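Local structure of protease (Actinomadura keratinilytica, 8C4X) at residues B[21-26]-B[67-72]. The protein is the inhibitor I9-type propeptide of a subtilisin-family (S8) protease, a part that probably helps fold and restrain the probable serine endopeptidase it precedes. Sequence-based numbering, arbitrary orientation.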
loop_
_atom_site.group_PDB
_atom_site.type_symbol
_atom_site.label_atom_id
_atom_site.label_comp_id
_atom_site.label_asym_id
_atom_site.label_seq_id
_atom_site.Cartn_x
_atom_site.Cartn_y
_atom_site.Cartn_z
ATOM N N VAL B 21 -1.717 0.770 -1.083
ATOM C CA VAL B 21 -1.899 -0.675 -0.993
ATOM C C VAL B 21 -3.372 -0.992 -1.217
ATOM O O VAL B 21 -4.242 -0.356 -0.612
ATOM C CB VAL B 21 -1.438 -1.203 0.377
ATOM C CG1 VAL B 21 -1.639 -2.721 0.461
ATOM C CG2 VAL B 21 0.014 -0.824 0.634
ATOM N N THR B 22 -3.660 -1.962 -2.082
ATOM C CA THR B 22 -5.036 -2.426 -2.175
ATOM C C THR B 22 -5.106 -3.887 -1.764
ATOM O O THR B 22 -4.143 -4.649 -1.921
ATOM C CB THR B 22 -5.681 -2.246 -3.574
ATOM O OG1 THR B 22 -5.235 -3.260 -4.473
ATOM C CG2 THR B 22 -5.386 -0.862 -4.157
ATOM N N LEU B 23 -6.245 -4.232 -1.183
ATOM C CA LEU B 23 -6.509 -5.544 -0.619
ATOM C C LEU B 23 -7.596 -6.230 -1.437
ATOM O O LEU B 23 -8.436 -5.571 -2.055
ATOM C CB LEU B 23 -6.945 -5.422 0.845
ATOM C CG LEU B 23 -5.995 -4.593 1.720
ATOM C CD1 LEU B 23 -6.460 -4.504 3.189
ATOM C CD2 LEU B 23 -4.580 -5.142 1.642
ATOM N N LYS B 24 -7.570 -7.559 -1.437
ATOM C CA LYS B 24 -8.529 -8.322 -2.219
ATOM C C LYS B 24 -9.946 -8.092 -1.703
ATOM O O LYS B 24 -10.167 -7.647 -0.573
ATOM C CB LYS B 24 -8.172 -9.809 -2.179
ATOM C CG LYS B 24 -6.836 -10.118 -2.844
ATOM C CD LYS B 24 -6.490 -11.601 -2.777
ATOM C CE LYS B 24 -5.130 -11.875 -3.399
ATOM N NZ LYS B 24 -4.776 -13.323 -3.339
ATOM N N LYS B 25 -10.919 -8.405 -2.558
ATOM C CA LYS B 25 -12.315 -8.254 -2.182
ATOM C C LYS B 25 -12.612 -9.055 -0.921
ATOM O O LYS B 25 -12.176 -10.201 -0.776
ATOM C CB LYS B 25 -13.222 -8.705 -3.328
ATOM C CG LYS B 25 -14.560 -7.990 -3.392
ATOM C CD LYS B 25 -15.686 -8.861 -2.862
ATOM N N GLY B 26 -13.339 -8.428 0.007
ATOM C CA GLY B 26 -13.703 -9.046 1.265
ATOM C C GLY B 26 -12.668 -8.949 2.364
ATOM O O GLY B 26 -12.958 -9.341 3.503
ATOM N N PRO B 67 -1.135 -12.264 3.498
ATOM C CA PRO B 67 -2.369 -12.720 2.845
ATOM C C PRO B 67 -3.353 -11.572 2.672
ATOM O O PRO B 67 -3.525 -10.737 3.564
ATOM C CB PRO B 67 -2.922 -13.785 3.802
ATOM C CG PRO B 67 -1.892 -14.009 4.844
ATOM C CD PRO B 67 -0.794 -13.019 4.714
ATOM N N GLY B 68 -3.998 -11.538 1.513
ATOM C CA GLY B 68 -5.038 -10.570 1.251
ATOM C C GLY B 68 -4.583 -9.333 0.512
ATOM O O GLY B 68 -5.428 -8.515 0.136
ATOM N N VAL B 69 -3.287 -9.180 0.278
ATOM C CA VAL B 69 -2.790 -8.014 -0.444
ATOM C C VAL B 69 -2.968 -8.240 -1.938
ATOM O O VAL B 69 -2.570 -9.283 -2.474
ATOM C CB VAL B 69 -1.323 -7.743 -0.089
ATOM C CG1 VAL B 69 -0.780 -6.583 -0.935
ATOM C CG2 VAL B 69 -1.203 -7.426 1.397
ATOM N N ALA B 70 -3.563 -7.257 -2.618
ATOM C CA ALA B 70 -3.796 -7.320 -4.052
ATOM C C ALA B 70 -2.763 -6.550 -4.859
ATOM O O ALA B 70 -2.307 -7.036 -5.900
ATOM C CB ALA B 70 -5.192 -6.789 -4.390
ATOM N N SER B 71 -2.390 -5.351 -4.417
ATOM C CA SER B 71 -1.426 -4.551 -5.156
ATOM C C SER B 71 -0.710 -3.621 -4.192
ATOM O O SER B 71 -1.230 -3.265 -3.130
ATOM C CB SER B 71 -2.088 -3.725 -6.274
ATOM O OG SER B 71 -2.970 -2.756 -5.739
ATOM N N ILE B 72 0.497 -3.225 -4.585
ATOM C CA ILE B 72 1.280 -2.221 -3.875
ATOM C C ILE B 72 1.893 -1.302 -4.921
ATOM O O ILE B 72 2.495 -1.773 -5.891
ATOM C CB ILE B 72 2.389 -2.834 -2.991
ATOM C CG1 ILE B 72 1.815 -3.834 -1.986
ATOM C CG2 ILE B 72 3.129 -1.731 -2.261
ATOM C CD1 ILE B 72 2.919 -4.563 -1.191
HETATM O O HOH W 1 -3.267 -13.249 -0.526
#
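A classic beta bulge joins Thr22 to Ala70 and Ser71, where strands 18-23 and 69-76 run antiparallel as neighbours in the sheet of the I9 propeptide domain. Thr22 O takes two backbone bonds, from Ala70 N at 2.8 Å and from Ser71 N at 3.1 Å. Both donors come from the same face of its carbonyl plane, and Ser71 N sits above that plane. In return, Thr22 N donates to Ser71 O. Two residues, Ala70 and Ser71, face the single Thr22, so the register shifts by one between Thr22 and Leu23.

On the Thr22 and Ser71 face, the two hydroxyls meet tip to tip, OG1 of Thr22 lying 2.6 Å from OG of Ser71. Each oxygen lies between its own backbone N and carbonyl carbon (chi1 78° and 65°), which turns the pair toward each other. Ala70 CB lies beside this pair, 3.5 Å from Thr22 OG1.

Past the bulge, Lys24 N donates a nearly straight bond to Gly68 O (2.8 Å, 166° at the hydrogen). The extended Lys24 side chain runs past Ala70 CB and Val69 O. A water bridges its NZ to Gly68 N, accepting from both.

The other face is apolar. Val21 CG1 meets Val69 CG1 at 4.2 Å, and Val21 CG2 meets Ile72 CG2. Leu23 CD2 lies against Val69 CG2. Helix 57-64 packs on Val21, Val69 and Ile72, with Leu63 touching both valines; helix 29-36 meets Leu23.

The contact thus has an oily side under the helices and a polar side carrying the hydroxyl pair. Thr22 O bonds to both residues of the bulge, so the inserted residue still has its N-H paired and the ladder goes on to Lys24.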